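PDB 2P90: hypothetical protein Cgl1923 from Corynebacterium glutamicum ATCC 13032, which is of unknown function but belongs to the PAC2 family of proteasome assembly chaperone-like proteins and may act in proteasome assembly. Local coordinates for residues S159-V167 / K216-S224. Sequence-based numbering, arbitrary orientation.
Sequences STDRLKDQV and KLLQSIADS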
loop_
_atom_site.group_PDB
_atom_site.type_symbol
_atom_site.label_atom_id
_atom_site.label_comp_id
_atom_site.label_asym_id
_atom_site.label_seq_id
_atom_site.Cartn_x
_atom_site.Cartn_y
_atom_site.Cartn_z
ATOM N N SER B 159 -28.309 6.492 -16.554
ATOM C CA SER B 159 -28.534 7.767 -17.227
ATOM C C SER B 159 -27.632 7.865 -18.477
ATOM O O SER B 159 -27.278 8.954 -18.947
ATOM C CB SER B 159 -28.281 8.928 -16.267
ATOM O OG SER B 159 -26.975 8.863 -15.673
ATOM N N THR B 160 -27.272 6.695 -18.991
ATOM C CA THR B 160 -26.403 6.541 -20.142
ATOM C C THR B 160 -27.066 7.062 -21.436
ATOM O O THR B 160 -26.383 7.465 -22.385
ATOM C CB THR B 160 -26.006 5.053 -20.298
ATOM O OG1 THR B 160 -25.296 4.873 -21.524
ATOM C CG2 THR B 160 -27.250 4.136 -20.330
ATOM N N ASP B 161 -28.399 7.043 -21.450
ATOM C CA ASP B 161 -29.233 7.533 -22.548
ATOM C C ASP B 161 -28.857 8.943 -22.973
ATOM O O ASP B 161 -28.981 9.280 -24.132
ATOM C CB ASP B 161 -30.706 7.487 -22.117
ATOM C CG ASP B 161 -30.873 7.643 -20.587
ATOM O OD1 ASP B 161 -30.899 6.608 -19.860
ATOM O OD2 ASP B 161 -30.944 8.803 -20.106
ATOM N N ARG B 162 -28.373 9.753 -22.037
ATOM C CA ARG B 162 -28.021 11.150 -22.306
ATOM C C ARG B 162 -26.735 11.312 -23.113
ATOM O O ARG B 162 -26.363 12.432 -23.463
ATOM C CB ARG B 162 -27.896 11.934 -20.996
ATOM C CG ARG B 162 -28.935 11.570 -19.972
ATOM C CD ARG B 162 -28.750 12.381 -18.730
ATOM N NE ARG B 162 -29.795 12.085 -17.763
ATOM C CZ ARG B 162 -30.109 12.886 -16.760
ATOM N NH1 ARG B 162 -29.456 14.030 -16.602
ATOM N NH2 ARG B 162 -31.071 12.550 -15.913
ATOM N N LEU B 163 -26.053 10.206 -23.389
ATOM C CA LEU B 163 -24.867 10.249 -24.234
ATOM C C LEU B 163 -25.114 9.630 -25.607
ATOM O O LEU B 163 -25.149 8.407 -25.753
ATOM C CB LEU B 163 -23.663 9.594 -23.557
ATOM C CG LEU B 163 -22.377 9.832 -24.349
ATOM C CD1 LEU B 163 -22.022 11.302 -24.300
ATOM C CD2 LEU B 163 -21.244 8.955 -23.885
ATOM N N LYS B 164 -25.252 10.507 -26.605
ATOM C CA LYS B 164 -25.590 10.163 -27.987
ATOM C C LYS B 164 -24.533 9.267 -28.651
ATOM O O LYS B 164 -24.841 8.183 -29.145
ATOM C CB LYS B 164 -25.785 11.464 -28.784
ATOM C CG LYS B 164 -26.539 11.346 -30.102
ATOM C CD LYS B 164 -28.069 11.463 -29.918
ATOM C CE LYS B 164 -28.772 11.866 -31.230
ATOM N NZ LYS B 164 -28.451 10.942 -32.357
ATOM N N ASP B 165 -23.285 9.717 -28.656
ATOM C CA ASP B 165 -22.217 8.928 -29.247
ATOM C C ASP B 165 -21.442 8.121 -28.205
ATOM O O ASP B 165 -20.722 8.674 -27.365
ATOM C CB ASP B 165 -21.270 9.810 -30.056
ATOM C CG ASP B 165 -20.152 9.015 -30.704
ATOM O OD1 ASP B 165 -20.423 7.903 -31.224
ATOM O OD2 ASP B 165 -19.002 9.499 -30.684
ATOM N N GLN B 166 -21.585 6.802 -28.287
ATOM C CA GLN B 166 -21.008 5.888 -27.320
ATOM C C GLN B 166 -21.145 4.474 -27.863
ATOM O O GLN B 166 -22.229 3.886 -27.823
ATOM C CB GLN B 166 -21.712 6.047 -25.969
ATOM C CG GLN B 166 -22.067 4.753 -25.263
ATOM C CD GLN B 166 -23.530 4.689 -24.838
ATOM O OE1 GLN B 166 -23.855 4.062 -23.836
ATOM N NE2 GLN B 166 -24.413 5.337 -25.599
ATOM N N VAL B 167 -20.032 3.954 -28.381
ATOM C CA VAL B 167 -19.959 2.657 -29.052
ATOM C C VAL B 167 -19.944 1.501 -28.024
ATOM O O VAL B 167 -19.193 0.524 -28.156
ATOM C CB VAL B 167 -18.760 2.651 -30.087
ATOM C CG1 VAL B 167 -18.343 1.240 -30.502
ATOM C CG2 VAL B 167 -19.115 3.491 -31.356
ATOM N N LYS B 216 -12.241 13.707 -25.818
ATOM C CA LYS B 216 -13.394 12.836 -25.900
ATOM C C LYS B 216 -14.198 12.803 -24.594
ATOM O O LYS B 216 -15.422 12.953 -24.634
ATOM C CB LYS B 216 -12.982 11.426 -26.354
ATOM C CG LYS B 216 -14.152 10.569 -26.839
ATOM C CD LYS B 216 -14.964 11.298 -27.923
ATOM C CE LYS B 216 -16.457 10.958 -27.833
ATOM N NZ LYS B 216 -16.809 9.717 -28.582
ATOM N N LEU B 217 -13.532 12.600 -23.444
ATOM C CA LEU B 217 -14.253 12.612 -22.157
ATOM C C LEU B 217 -14.974 13.949 -21.948
ATOM O O LEU B 217 -16.124 13.969 -21.550
ATOM C CB LEU B 217 -13.341 12.318 -20.952
ATOM C CG LEU B 217 -12.867 10.901 -20.654
ATOM C CD1 LEU B 217 -11.792 10.957 -19.563
ATOM C CD2 LEU B 217 -14.009 9.947 -20.256
ATOM N N LEU B 218 -14.294 15.048 -22.246
ATOM C CA LEU B 218 -14.870 16.351 -22.018
ATOM C C LEU B 218 -16.089 16.629 -22.937
ATOM O O LEU B 218 -17.125 17.130 -22.473
ATOM C CB LEU B 218 -13.797 17.438 -22.121
ATOM C CG LEU B 218 -12.774 17.515 -20.976
ATOM C CD1 LEU B 218 -11.843 18.696 -21.158
ATOM C CD2 LEU B 218 -13.490 17.614 -19.615
ATOM N N GLN B 219 -15.985 16.276 -24.221
ATOM C CA GLN B 219 -17.115 16.473 -25.118
ATOM C C GLN B 219 -18.282 15.529 -24.795
ATOM O O GLN B 219 -19.435 15.881 -25.000
ATOM C CB GLN B 219 -16.704 16.548 -26.624
ATOM C CG GLN B 219 -16.111 15.308 -27.280
ATOM C CD GLN B 219 -15.201 15.638 -28.506
ATOM O OE1 GLN B 219 -15.060 16.800 -28.932
ATOM N NE2 GLN B 219 -14.572 14.598 -29.062
ATOM N N SER B 220 -17.991 14.365 -24.214
ATOM C CA SER B 220 -19.073 13.488 -23.753
ATOM C C SER B 220 -19.837 14.128 -22.585
ATOM O O SER B 220 -21.055 14.008 -22.479
ATOM C CB SER B 220 -18.546 12.114 -23.360
ATOM O OG SER B 220 -17.782 11.570 -24.410
ATOM N N ILE B 221 -19.094 14.807 -21.724
ATOM C CA ILE B 221 -19.644 15.555 -20.608
ATOM C C ILE B 221 -20.401 16.795 -21.084
ATOM O O ILE B 221 -21.530 17.025 -20.655
ATOM C CB ILE B 221 -18.510 15.970 -19.649
ATOM C CG1 ILE B 221 -18.001 14.757 -18.874
ATOM C CG2 ILE B 221 -18.962 17.063 -18.695
ATOM C CD1 ILE B 221 -16.615 14.981 -18.369
ATOM N N ALA B 222 -19.782 17.597 -21.952
ATOM C CA ALA B 222 -20.464 18.757 -22.543
ATOM C C ALA B 222 -21.812 18.354 -23.170
ATOM O O ALA B 222 -22.824 19.018 -22.949
ATOM C CB ALA B 222 -19.568 19.470 -23.542
ATOM N N ASP B 223 -21.812 17.217 -23.872
ATOM C CA ASP B 223 -22.972 16.654 -24.573
ATOM C C ASP B 223 -24.094 16.276 -23.613
ATOM O O ASP B 223 -25.221 16.705 -23.788
ATOM C CB ASP B 223 -22.504 15.457 -25.452
ATOM C CG ASP B 223 -23.659 14.612 -26.047
ATOM O OD1 ASP B 223 -24.820 15.104 -26.179
ATOM O OD2 ASP B 223 -23.392 13.430 -26.431
ATOM N N SER B 224 -23.783 15.490 -22.586
ATOM C CA SER B 224 -24.816 14.894 -21.731
ATOM C C SER B 224 -25.231 15.756 -20.535
ATOM O O SER B 224 -26.216 15.466 -19.865
ATOM C CB SER B 224 -24.358 13.517 -21.259
ATOM O OG SER B 224 -22.962 13.492 -21.065
HETATM O O HOH W 1 -26.402 14.900 -16.744
#
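Asp165 and Lys216 form the salt bridge of this contact, with Lys216 NZ 3.0 Å from Asp165 OD2. The ammonium group approaches from above the carboxylate plane, 44° out of it, and the two side chains cross at about a right angle. Lys216 gets there through a kinked chain, bent at chi2, chi3 and chi4, which swings its amine off the helix to the loop; a weak hydrogen bond to Thr151 O gives NZ a second partner.

Two helical turns further along, the carboxylate of Asp223 reaches the loop backbone. Lys164 N donates a weak hydrogen bond to Asp223 OD2 (3.5 Å, 144° at the hydrogen), and the same oxygen lies 3.3 Å from Leu163 CD1. Near the end of the helix, a water links Ser224 O to Arg162 NH1, weakly on the arginine side; the guanidinium group also makes a salt bridge with Glu133.

Apolar packing centres on Leu163. Its CG stands anti to the backbone N (chi1 -171°), which carries CD1 in between Asp223 and Ser220, 3.7 Å from Ser220 CB. The Ser220 hydroxyl turns back on its own helix, donating to Lys216 O and meeting it on the opposite face of the carbonyl from Ser220 N. Ser224 fits against the loop backbone, its CB 3.2 Å from Arg162 O and 3.9 Å from Arg162 CB, while its hydroxyl is hydrogen-bonded to Tyr197 OH.

The contact thus joins the loop following strand 153-157, outermost in the mixed sheet within this chain, to the middle and C-terminal part of helix 211-225. Strand 194-202 lines both, its Tyr197 touching Leu163 and Ser220, Val153 of strand 153-157 meets Lys216 and Ser220, and helix 41-52 packs against Leu217 and Leu218.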